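Local structure of mutual gliding-motility protein MglA (Myxococcus xanthus DK 1622, 6H35) at residues Cys13-Tyr18 / Phe74-Val79; Gly24-Leu29 / Thr51-Phe56; Tyr136-Asn141 / Ala157-Asn162. The protein is an Arf-family small GTPase that switches and coordinates the two gliding motilities of the bacterium, setting the direction and speed of movement. One frame throughout, in Å; residues are numbered along the deposited sequence.

In the fold
All three contacts reach the central sheet of the GTPase fold. Contact 1 pairs the parallel strands 10-18 and 71-77, its centre about 5 Å from that of the molecule. Contact 2, nested inside the loop that contact 1 closes and centred about 10 Å from it, sets the P-loop helix against strand 53-59; a probable hydrogen bond from T78 N to L55 O (2.8 Å) joins the two. Contact 3, where strand 136-141 meets the end of helix 151-158, lies about 17 Å from contact 1 and about 20 Å from contact 2, centre to centre. Contact 2 holds the phosphates of GDP and contact 3 its base, and a probable hydrogen bond of N28 OD1 with Q139 NE2 (3.0 Å) links them.

Contact 1 of 3, residues Cys13-Tyr18 / Phe74-Val79; sequences CKIVYY and FHLYTV
C13 O receives H75 N at 2.7 Å, the first of four backbone bonds that zip 13-18 to 74-79 in parallel register. I15 gives its N-H to H75 O and takes that of Y77 on its own O, and Y17 N closes the series on Y77 O at 2.8 Å. These four satisfy the groups facing across the pair, while K14 and V16 pair on the far side with G98 and V100. Beta-branched I15 suits the buried face: its CD1 meets F74 CD1 at 3.5 Å, while its CB rests against L76 CD2. C13 brings its sulfur obliquely to the same phenyl ring. On the other face the K14 chain crosses Y77 at about a right angle, CD lying 3.8 Å from Y77 CD1, and its bend at chi3 (68°) accompanies NZ leaving the ring for K94 O and I92 O. An alanine here would take away the methylenes beside the tyrosine ring and would probably leave those two carbonyls without their ammonium donor. Y18 OH bonds to N119, H75 NE2 to N12, and T78 OG1 to L55 N. Helix 176-191 packs on C13 and F74, helix 25-35 on Y17 and L76, helix 86-93 on V16 and Y18; strand 98-104 flanks 13-18.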
loop_
_atom_site.group_PDB
_atom_site.type_symbol
_atom_site.label_atom_id
_atom_site.label_comp_id
_atom_site.label_asym_id
_atom_site.label_seq_id
_atom_site.Cartn_x
_atom_site.Cartn_y
_atom_site.Cartn_z
ATOM N N CYS A 13 -7.550 1.832 -10.481
ATOM C CA CYS A 13 -6.190 2.027 -9.998
ATOM C C CYS A 13 -5.879 1.002 -8.920
ATOM O O CYS A 13 -6.741 0.672 -8.099
ATOM C CB CYS A 13 -5.997 3.433 -9.436
ATOM S SG CYS A 13 -6.353 4.735 -10.626
ATOM N N LYS A 14 -4.645 0.509 -8.920
ATOM C CA LYS A 14 -4.210 -0.515 -7.980
ATOM C C LYS A 14 -3.208 0.076 -7.002
ATOM O O LYS A 14 -2.214 0.686 -7.413
ATOM C CB LYS A 14 -3.589 -1.706 -8.710
ATOM C CG LYS A 14 -2.928 -2.705 -7.786
ATOM C CD LYS A 14 -2.879 -4.091 -8.402
ATOM C CE LYS A 14 -1.948 -4.137 -9.595
ATOM N NZ LYS A 14 -1.725 -5.544 -10.027
ATOM N N ILE A 15 -3.467 -0.108 -5.712
ATOM C CA ILE A 15 -2.551 0.306 -4.661
ATOM C C ILE A 15 -2.139 -0.940 -3.894
ATOM O O ILE A 15 -2.996 -1.694 -3.416
ATOM C CB ILE A 15 -3.175 1.356 -3.732
ATOM C CG1 ILE A 15 -3.389 2.663 -4.496
ATOM C CG2 ILE A 15 -2.289 1.584 -2.523
ATOM C CD1 ILE A 15 -4.309 3.623 -3.799
ATOM N N VAL A 16 -0.833 -1.160 -3.788
ATOM C CA VAL A 16 -0.268 -2.352 -3.174
ATOM C C VAL A 16 0.356 -1.963 -1.842
ATOM O O VAL A 16 1.221 -1.081 -1.791
ATOM C CB VAL A 16 0.770 -3.014 -4.097
ATOM C CG1 VAL A 16 1.452 -4.168 -3.388
ATOM C CG2 VAL A 16 0.105 -3.488 -5.378
ATOM N N TYR A 17 -0.093 -2.606 -0.769
ATOM C CA TYR A 17 0.527 -2.462 0.541
ATOM C C TYR A 17 1.618 -3.517 0.677
ATOM O O TYR A 17 1.337 -4.719 0.622
ATOM C CB TYR A 17 -0.511 -2.601 1.653
ATOM C CG TYR A 17 -1.294 -1.334 1.892
ATOM C CD1 TYR A 17 -2.176 -0.853 0.934
ATOM C CD2 TYR A 17 -1.137 -0.606 3.066
ATOM C CE1 TYR A 17 -2.890 0.305 1.139
ATOM C CE2 TYR A 17 -1.849 0.561 3.279
ATOM C CZ TYR A 17 -2.726 1.010 2.312
ATOM O OH TYR A 17 -3.444 2.167 2.511
ATOM N N TYR A 18 2.857 -3.065 0.842
ATOM C CA TYR A 18 4.029 -3.926 0.844
ATOM C C TYR A 18 4.709 -3.853 2.201
ATOM O O TYR A 18 4.569 -2.866 2.929
ATOM C CB TYR A 18 5.012 -3.500 -0.251
ATOM C CG TYR A 18 5.757 -4.616 -0.953
ATOM C CD1 TYR A 18 5.211 -5.255 -2.063
ATOM C CD2 TYR A 18 7.028 -5.004 -0.532
ATOM C CE1 TYR A 18 5.900 -6.260 -2.723
ATOM C CE2 TYR A 18 7.721 -6.009 -1.183
ATOM C CZ TYR A 18 7.151 -6.632 -2.279
ATOM O OH TYR A 18 7.838 -7.628 -2.935
ATOM N N PHE A 74 -10.571 2.388 -6.731
ATOM C CA PHE A 74 -9.305 2.002 -6.128
ATOM C C PHE A 74 -9.369 0.543 -5.703
ATOM O O PHE A 74 -10.320 0.128 -5.036
ATOM C CB PHE A 74 -8.973 2.894 -4.930
ATOM C CG PHE A 74 -8.483 4.259 -5.314
ATOM C CD1 PHE A 74 -7.174 4.449 -5.718
ATOM C CD2 PHE A 74 -9.335 5.351 -5.281
ATOM C CE1 PHE A 74 -6.718 5.707 -6.076
ATOM C CE2 PHE A 74 -8.886 6.612 -5.639
ATOM C CZ PHE A 74 -7.573 6.787 -6.037
ATOM N N HIS A 75 -8.357 -0.227 -6.099
ATOM C CA HIS A 75 -8.207 -1.622 -5.708
ATOM C C HIS A 75 -7.000 -1.732 -4.782
ATOM O O HIS A 75 -5.871 -1.449 -5.198
ATOM C CB HIS A 75 -8.020 -2.525 -6.930
ATOM C CG HIS A 75 -9.063 -2.355 -7.993
ATOM N ND1 HIS A 75 -9.888 -3.384 -8.393
ATOM C CD2 HIS A 75 -9.397 -1.289 -8.759
ATOM C CE1 HIS A 75 -10.696 -2.956 -9.347
ATOM N NE2 HIS A 75 -10.418 -1.687 -9.588
ATOM N N LEU A 76 -7.237 -2.135 -3.535
ATOM C CA LEU A 76 -6.192 -2.284 -2.533
ATOM C C LEU A 76 -5.833 -3.758 -2.396
ATOM O O LEU A 76 -6.724 -4.613 -2.283
ATOM C CB LEU A 76 -6.632 -1.721 -1.175
ATOM C CG LEU A 76 -7.071 -0.249 -1.080
ATOM C CD1 LEU A 76 -7.264 0.196 0.366
ATOM C CD2 LEU A 76 -6.089 0.663 -1.777
ATOM N N TYR A 77 -4.528 -4.038 -2.397
ATOM C CA TYR A 77 -3.969 -5.381 -2.315
ATOM C C TYR A 77 -2.901 -5.415 -1.233
ATOM O O TYR A 77 -2.049 -4.524 -1.176
ATOM C CB TYR A 77 -3.338 -5.801 -3.649
ATOM C CG TYR A 77 -4.320 -6.252 -4.694
ATOM C CD1 TYR A 77 -5.000 -5.329 -5.476
ATOM C CD2 TYR A 77 -4.563 -7.603 -4.914
ATOM C CE1 TYR A 77 -5.908 -5.739 -6.439
ATOM C CE2 TYR A 77 -5.470 -8.020 -5.873
ATOM C CZ TYR A 77 -6.135 -7.082 -6.633
ATOM O OH TYR A 77 -7.037 -7.480 -7.592
ATOM N N THR A 78 -2.936 -6.434 -0.381
ATOM C CA THR A 78 -1.752 -6.753 0.397
ATOM C C THR A 78 -0.894 -7.721 -0.409
ATOM O O THR A 78 -1.224 -8.102 -1.535
ATOM C CB THR A 78 -2.095 -7.355 1.760
ATOM O OG1 THR A 78 -2.583 -8.691 1.588
ATOM C CG2 THR A 78 -3.136 -6.516 2.473
ATOM N N VAL A 79 0.215 -8.139 0.184
ATOM C CA VAL A 79 1.188 -8.980 -0.502
ATOM C C VAL A 79 1.520 -10.126 0.448
ATOM O O VAL A 79 1.468 -9.942 1.672
ATOM C CB VAL A 79 2.415 -8.147 -0.915
ATOM C CG1 VAL A 79 3.647 -8.532 -0.128
ATOM C CG2 VAL A 79 2.655 -8.240 -2.403
#

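Contact 2 of 3, residues Gly24-Leu29 / Thr51-Phe56; sequences GKTTNL and TDRTLF. With GDP (guanosine-5'-diphosphate), chain C.
L55, T26 and L29 carry most of this contact, with R53 at its outer end. L55 aims its side chain at the helix, and its CD2 touches L29 CB at 3.8 Å and T26 CG2 at 3.9 Å. In return L29 CD2 packs on the L55 backbone, 3.5 Å from O, so two branched aliphatic residues fill the gap between helix 25-35 and strand 53-59. T26 divides its two branches between nucleotide and strand. With OG1 anti to its carbonyl carbon (chi1 -60°), its hydroxyl donates to GDP O3B at 2.7 Å, beside the bond from its own N to that oxygen, while CG2 lies over one face of the R53 guanidinium. A threonine suits the spot because one branch is polar and the other a methyl. R53, extended from CG to NE, brings NH2 to 2.6 Å from GDP O2A, with the alpha phosphate at the edge of the guanidinium plane. K25 NZ and the amides of G24 and K25 all reach O1B, as expected of a P-loop. A positive guanidinium and lysine, together with a row of N-H donors, would be expected to offset the negative charge of the diphosphate.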
loop_
_atom_site.group_PDB
_atom_site.type_symbol
_atom_site.label_atom_id
_atom_site.label_comp_id
_atom_site.label_asym_id
_atom_site.label_seq_id
_atom_site.Cartn_x
_atom_site.Cartn_y
_atom_site.Cartn_z
ATOM N N GLY A 24 1.762 -5.286 9.422
ATOM C CA GLY A 24 0.486 -4.611 9.585
ATOM C C GLY A 24 -0.266 -4.300 8.303
ATOM O O GLY A 24 -1.055 -3.353 8.263
ATOM N N LYS A 25 -0.041 -5.079 7.247
ATOM C CA LYS A 25 -0.733 -4.823 5.986
ATOM C C LYS A 25 -2.201 -5.225 6.080
ATOM O O LYS A 25 -3.101 -4.439 5.743
ATOM C CB LYS A 25 -0.035 -5.572 4.852
ATOM C CG LYS A 25 1.472 -5.340 4.804
ATOM C CD LYS A 25 2.111 -6.008 3.585
ATOM C CE LYS A 25 2.206 -7.520 3.735
ATOM N NZ LYS A 25 3.138 -7.913 4.831
ATOM N N THR A 26 -2.453 -6.457 6.532
ATOM C CA THR A 26 -3.821 -6.919 6.726
ATOM C C THR A 26 -4.597 -5.962 7.617
ATOM O O THR A 26 -5.768 -5.671 7.354
ATOM C CB THR A 26 -3.824 -8.323 7.330
ATOM O OG1 THR A 26 -3.154 -9.232 6.445
ATOM C CG2 THR A 26 -5.245 -8.802 7.547
ATOM N N THR A 27 -3.957 -5.453 8.673
ATOM C CA THR A 27 -4.640 -4.554 9.596
ATOM C C THR A 27 -5.018 -3.245 8.915
ATOM O O THR A 27 -6.129 -2.736 9.109
ATOM C CB THR A 27 -3.755 -4.300 10.814
ATOM O OG1 THR A 27 -3.378 -5.556 11.386
ATOM C CG2 THR A 27 -4.499 -3.489 11.856
ATOM N N ASN A 28 -4.106 -2.686 8.116
ATOM C CA ASN A 28 -4.416 -1.481 7.352
ATOM C C ASN A 28 -5.629 -1.699 6.453
ATOM O O ASN A 28 -6.573 -0.895 6.454
ATOM C CB ASN A 28 -3.201 -1.067 6.516
ATOM C CG ASN A 28 -2.240 -0.169 7.275
ATOM O OD1 ASN A 28 -2.263 1.055 7.129
ATOM N ND2 ASN A 28 -1.383 -0.775 8.087
ATOM N N LEU A 29 -5.624 -2.784 5.673
ATOM C CA LEU A 29 -6.737 -2.985 4.748
ATOM C C LEU A 29 -8.033 -3.290 5.494
ATOM O O LEU A 29 -9.109 -2.848 5.079
ATOM C CB LEU A 29 -6.409 -4.084 3.738
ATOM C CG LEU A 29 -5.991 -3.540 2.364
ATOM C CD1 LEU A 29 -4.604 -2.923 2.421
ATOM C CD2 LEU A 29 -6.052 -4.612 1.280
ATOM N N THR A 51 0.257 -21.296 5.158
ATOM C CA THR A 51 1.366 -20.478 5.636
ATOM C C THR A 51 1.284 -19.000 5.276
ATOM O O THR A 51 2.079 -18.222 5.812
ATOM C CB THR A 51 2.707 -21.014 5.104
ATOM O OG1 THR A 51 2.715 -20.957 3.672
ATOM C CG2 THR A 51 2.925 -22.453 5.546
ATOM N N ASP A 52 0.378 -18.583 4.394
ATOM C CA ASP A 52 0.380 -17.204 3.923
ATOM C C ASP A 52 -1.026 -16.807 3.492
ATOM O O ASP A 52 -1.949 -17.625 3.469
ATOM C CB ASP A 52 1.381 -17.014 2.774
ATOM C CG ASP A 52 2.076 -15.663 2.817
ATOM O OD1 ASP A 52 1.483 -14.696 3.335
ATOM O OD2 ASP A 52 3.222 -15.569 2.328
ATOM N N ARG A 53 -1.178 -15.531 3.143
ATOM C CA ARG A 53 -2.466 -15.013 2.710
ATOM C C ARG A 53 -2.255 -13.735 1.910
ATOM O O ARG A 53 -1.195 -13.105 1.968
ATOM C CB ARG A 53 -3.399 -14.756 3.900
ATOM C CG ARG A 53 -3.010 -13.550 4.726
ATOM C CD ARG A 53 -3.732 -13.518 6.064
ATOM N NE ARG A 53 -3.186 -12.477 6.932
ATOM C CZ ARG A 53 -3.642 -12.202 8.149
ATOM N NH1 ARG A 53 -4.660 -12.888 8.652
ATOM N NH2 ARG A 53 -3.083 -11.236 8.864
ATOM N N THR A 54 -3.284 -13.376 1.149
ATOM C CA THR A 54 -3.363 -12.107 0.440
ATOM C C THR A 54 -4.761 -11.543 0.638
ATOM O O THR A 54 -5.747 -12.285 0.615
ATOM C CB THR A 54 -3.055 -12.274 -1.057
ATOM O OG1 THR A 54 -1.737 -12.812 -1.212
ATOM C CG2 THR A 54 -3.129 -10.939 -1.781
ATOM N N LEU A 55 -4.848 -10.234 0.858
ATOM C CA LEU A 55 -6.116 -9.571 1.120
ATOM C C LEU A 55 -6.315 -8.449 0.115
ATOM O O LEU A 55 -5.384 -7.684 -0.153
ATOM C CB LEU A 55 -6.156 -9.012 2.545
ATOM C CG LEU A 55 -7.495 -8.482 3.056
ATOM C CD1 LEU A 55 -8.486 -9.619 3.217
ATOM C CD2 LEU A 55 -7.298 -7.748 4.368
ATOM N N PHE A 56 -7.520 -8.348 -0.445
ATOM C CA PHE A 56 -7.767 -7.289 -1.414
ATOM C C PHE A 56 -9.246 -6.947 -1.482
ATOM O O PHE A 56 -10.115 -7.743 -1.105
ATOM C CB PHE A 56 -7.247 -7.657 -2.811
ATOM C CG PHE A 56 -7.740 -8.981 -3.334
ATOM C CD1 PHE A 56 -7.048 -10.151 -3.068
ATOM C CD2 PHE A 56 -8.872 -9.048 -4.126
ATOM C CE1 PHE A 56 -7.489 -11.363 -3.561
ATOM C CE2 PHE A 56 -9.319 -10.263 -4.623
ATOM C CZ PHE A 56 -8.626 -11.419 -4.342
HETATM P PB GDP C . 0.688 -8.533 7.937
HETATM O O1B GDP C . 1.581 -7.437 7.397
HETATM O O2B GDP C . 1.400 -9.835 7.677
HETATM O O3B GDP C . -0.652 -8.508 7.251
HETATM O O3A GDP C . 0.490 -8.321 9.520
HETATM P PA GDP C . -0.933 -8.167 10.263
HETATM O O1A GDP C . -1.774 -7.030 9.739
HETATM O O2A GDP C . -1.692 -9.466 10.243
HETATM O "O5'" GDP C . -0.453 -7.855 11.760
HETATM C "C5'" GDP C . 0.280 -8.856 12.454
HETATM C "C4'" GDP C . 0.042 -8.670 13.940
HETATM O "O4'" GDP C . 0.537 -7.396 14.344
HETATM C "C3'" GDP C . -1.443 -8.678 14.229
HETATM O "O3'" GDP C . -1.634 -9.518 15.362
HETATM C "C2'" GDP C . -1.797 -7.247 14.580
HETATM O "O2'" GDP C . -2.778 -7.190 15.617
HETATM C "C1'" GDP C . -0.474 -6.674 15.049
HETATM N N9 GDP C . -0.349 -5.236 14.734
HETATM C C8 GDP C . -0.478 -4.665 13.521
HETATM N N7 GDP C . -0.282 -3.322 13.593
HETATM C C5 GDP C . 0.002 -3.024 14.880
HETATM C C6 GDP C . 0.315 -1.801 15.653
HETATM O O6 GDP C . 0.366 -0.684 15.097
HETATM N N1 GDP C . 0.535 -1.923 16.965
HETATM C C2 GDP C . 0.485 -3.113 17.596
HETATM N N2 GDP C . 0.727 -3.152 18.930
HETATM N N3 GDP C . 0.202 -4.275 16.952
HETATM C C4 GDP C . -0.048 -4.290 15.623
#

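Contact 3 of 3, residues Tyr136-Asn141 / Ala157-Asn162; sequences YVIQYN and ALNHRN. With GDP (guanosine-5'-diphosphate), chain C.
The beta-alpha-beta unit formed by strand 136-141, helix 151-158 and strand 165-167 holds this contact, where the end of the helix meets the strand it follows. I138 CD1 presses on L158 CB at 3.8 Å, the two side chains crossing at about a right angle. CG1 of I138 stands anti to the backbone N (chi1 -172°), and with chi2 also extended the longer branch reaches the helix. Leucine and isoleucine fit this buried apolar seam, and L158 also touches M110 and M114 of helix 110-126. Y140 reaches across with its hydroxyl, OH lying 3.5 Å from N159 CB, its ring plane 55° from the asparagine amide. That hydroxyl bonds to E165, which also accepts from N159 ND2, so one carboxylate holds both residues; ND2 has I163 O as well. At the other end of the strand a water in the plane of the Y136 ring bridges Y136 OH at 2.9 Å and L158 O at 2.8 Å, satisfying that carbonyl. N141 ND2 donates to GDP N7 at 3.0 Å. An asparagine on the base at a strand end belongs to the NKxD motif of small GTPases, which N141 begins and D144, also bonded to GDP, completes.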
loop_
_atom_site.group_PDB
_atom_site.type_symbol
_atom_site.label_atom_id
_atom_site.label_comp_id
_atom_site.label_asym_id
_atom_site.label_seq_id
_atom_site.Cartn_x
_atom_site.Cartn_y
_atom_site.Cartn_z
ATOM N N TYR A 136 4.349 6.702 -4.167
ATOM C CA TYR A 136 4.913 5.848 -3.129
ATOM C C TYR A 136 5.008 6.627 -1.826
ATOM O O TYR A 136 5.596 7.712 -1.794
ATOM C CB TYR A 136 6.293 5.338 -3.560
ATOM C CG TYR A 136 7.158 4.768 -2.456
ATOM C CD1 TYR A 136 6.674 3.798 -1.590
ATOM C CD2 TYR A 136 8.472 5.187 -2.299
ATOM C CE1 TYR A 136 7.471 3.271 -0.586
ATOM C CE2 TYR A 136 9.277 4.667 -1.301
ATOM C CZ TYR A 136 8.771 3.710 -0.447
ATOM O OH TYR A 136 9.570 3.187 0.546
ATOM N N VAL A 137 4.422 6.076 -0.761
ATOM C CA VAL A 137 4.550 6.610 0.588
ATOM C C VAL A 137 4.958 5.469 1.511
ATOM O O VAL A 137 4.781 4.288 1.199
ATOM C CB VAL A 137 3.248 7.277 1.095
ATOM C CG1 VAL A 137 2.698 8.250 0.060
ATOM C CG2 VAL A 137 2.212 6.225 1.439
ATOM N N ILE A 138 5.516 5.830 2.662
ATOM C CA ILE A 138 5.956 4.850 3.644
ATOM C C ILE A 138 5.226 5.110 4.956
ATOM O O ILE A 138 4.958 6.263 5.318
ATOM C CB ILE A 138 7.491 4.876 3.826
ATOM C CG1 ILE A 138 7.963 3.724 4.713
ATOM C CG2 ILE A 138 7.957 6.196 4.381
ATOM C CD1 ILE A 138 9.462 3.543 4.701
ATOM N N GLN A 139 4.872 4.029 5.649
ATOM C CA GLN A 139 4.165 4.097 6.919
ATOM C C GLN A 139 5.010 3.415 7.983
ATOM O O GLN A 139 5.375 2.244 7.836
ATOM C CB GLN A 139 2.784 3.443 6.818
ATOM C CG GLN A 139 2.066 3.324 8.156
ATOM C CD GLN A 139 0.748 2.579 8.071
ATOM O OE1 GLN A 139 0.652 1.417 8.469
ATOM N NE2 GLN A 139 -0.283 3.251 7.570
ATOM N N TYR A 140 5.342 4.153 9.036
ATOM C CA TYR A 140 6.017 3.590 10.201
ATOM C C TYR A 140 4.929 3.139 11.166
ATOM O O TYR A 140 4.351 3.952 11.895
ATOM C CB TYR A 140 6.958 4.607 10.835
ATOM C CG TYR A 140 7.972 5.203 9.882
ATOM C CD1 TYR A 140 8.625 4.416 8.941
ATOM C CD2 TYR A 140 8.281 6.556 9.927
ATOM C CE1 TYR A 140 9.558 4.961 8.073
ATOM C CE2 TYR A 140 9.210 7.111 9.062
ATOM C CZ TYR A 140 9.844 6.310 8.138
ATOM O OH TYR A 140 10.767 6.861 7.277
ATOM N N ASN A 141 4.636 1.845 11.155
ATOM C CA ASN A 141 3.545 1.286 11.932
ATOM C C ASN A 141 4.053 0.801 13.288
ATOM O O ASN A 141 5.255 0.650 13.506
ATOM C CB ASN A 141 2.887 0.143 11.158
ATOM C CG ASN A 141 1.542 -0.254 11.724
ATOM O OD1 ASN A 141 0.764 0.589 12.180
ATOM N ND2 ASN A 141 1.259 -1.549 11.697
ATOM N N ALA A 157 17.282 4.628 7.619
ATOM C CA ALA A 157 17.381 3.277 7.072
ATOM C C ALA A 157 16.465 3.063 5.866
ATOM O O ALA A 157 16.871 2.431 4.885
ATOM C CB ALA A 157 17.063 2.246 8.156
ATOM N N LEU A 158 15.235 3.582 5.910
ATOM C CA LEU A 158 14.188 3.175 4.983
ATOM C C LEU A 158 13.679 4.269 4.057
ATOM O O LEU A 158 12.981 3.950 3.089
ATOM C CB LEU A 158 12.983 2.615 5.756
ATOM C CG LEU A 158 13.279 1.514 6.778
ATOM C CD1 LEU A 158 12.026 1.155 7.556
ATOM C CD2 LEU A 158 13.856 0.287 6.092
ATOM N N ASN A 159 13.985 5.542 4.320
ATOM C CA ASN A 159 13.472 6.639 3.513
ATOM C C ASN A 159 14.575 7.693 3.365
ATOM O O ASN A 159 14.522 8.782 3.933
ATOM C CB ASN A 159 12.203 7.235 4.128
ATOM C CG ASN A 159 11.583 8.306 3.258
ATOM O OD1 ASN A 159 11.840 8.366 2.056
ATOM N ND2 ASN A 159 10.769 9.163 3.860
ATOM N N HIS A 160 15.597 7.368 2.573
ATOM C CA HIS A 160 16.728 8.275 2.423
ATOM C C HIS A 160 16.480 9.377 1.400
ATOM O O HIS A 160 17.187 10.388 1.423
ATOM C CB HIS A 160 17.993 7.491 2.055
ATOM C CG HIS A 160 17.854 6.649 0.825
ATOM N ND1 HIS A 160 18.356 7.031 -0.400
ATOM C CD2 HIS A 160 17.276 5.439 0.634
ATOM C CE1 HIS A 160 18.091 6.095 -1.294
ATOM N NE2 HIS A 160 17.437 5.118 -0.692
ATOM N N ARG A 161 15.499 9.218 0.511
ATOM C CA ARG A 161 15.155 10.260 -0.448
ATOM C C ARG A 161 13.959 11.092 -0.000
ATOM O O ARG A 161 13.460 11.910 -0.778
ATOM C CB ARG A 161 14.898 9.654 -1.829
ATOM C CG ARG A 161 16.117 8.962 -2.424
ATOM C CD ARG A 161 16.091 8.961 -3.949
ATOM N NE ARG A 161 16.115 10.312 -4.508
ATOM C CZ ARG A 161 15.193 10.792 -5.339
ATOM N NH1 ARG A 161 14.173 10.033 -5.713
ATOM N NH2 ARG A 161 15.292 12.031 -5.800
ATOM N N ASN A 162 13.492 10.890 1.231
ATOM C CA ASN A 162 12.472 11.722 1.873
ATOM C C ASN A 162 11.185 11.796 1.049
ATOM O O ASN A 162 10.724 12.869 0.654
ATOM C CB ASN A 162 13.023 13.118 2.172
ATOM C CG ASN A 162 13.622 13.212 3.562
ATOM O OD1 ASN A 162 12.902 13.375 4.549
ATOM N ND2 ASN A 162 14.944 13.093 3.649
HETATM P PB GDP C . 0.688 -8.533 7.937
HETATM O O1B GDP C . 1.581 -7.437 7.397
HETATM O O2B GDP C . 1.400 -9.835 7.677
HETATM O O3B GDP C . -0.652 -8.508 7.251
HETATM O O3A GDP C . 0.490 -8.321 9.520
HETATM P PA GDP C . -0.933 -8.167 10.263
HETATM O O1A GDP C . -1.774 -7.030 9.739
HETATM O O2A GDP C . -1.692 -9.466 10.243
HETATM O "O5'" GDP C . -0.453 -7.855 11.760
HETATM C "C5'" GDP C . 0.280 -8.856 12.454
HETATM C "C4'" GDP C . 0.042 -8.670 13.940
HETATM O "O4'" GDP C . 0.537 -7.396 14.344
HETATM C "C3'" GDP C . -1.443 -8.678 14.229
HETATM O "O3'" GDP C . -1.634 -9.518 15.362
HETATM C "C2'" GDP C . -1.797 -7.247 14.580
HETATM O "O2'" GDP C . -2.778 -7.190 15.617
HETATM C "C1'" GDP C . -0.474 -6.674 15.049
HETATM N N9 GDP C . -0.349 -5.236 14.734
HETATM C C8 GDP C . -0.478 -4.665 13.521
HETATM N N7 GDP C . -0.282 -3.322 13.593
HETATM C C5 GDP C . 0.002 -3.024 14.880
HETATM C C6 GDP C . 0.315 -1.801 15.653
HETATM O O6 GDP C . 0.366 -0.684 15.097
HETATM N N1 GDP C . 0.535 -1.923 16.965
HETATM C C2 GDP C . 0.485 -3.113 17.596
HETATM N N2 GDP C . 0.727 -3.152 18.930
HETATM N N3 GDP C . 0.202 -4.275 16.952
HETATM C C4 GDP C . -0.048 -4.290 15.623
HETATM O O HOH W 1 12.207 4.468 0.455
#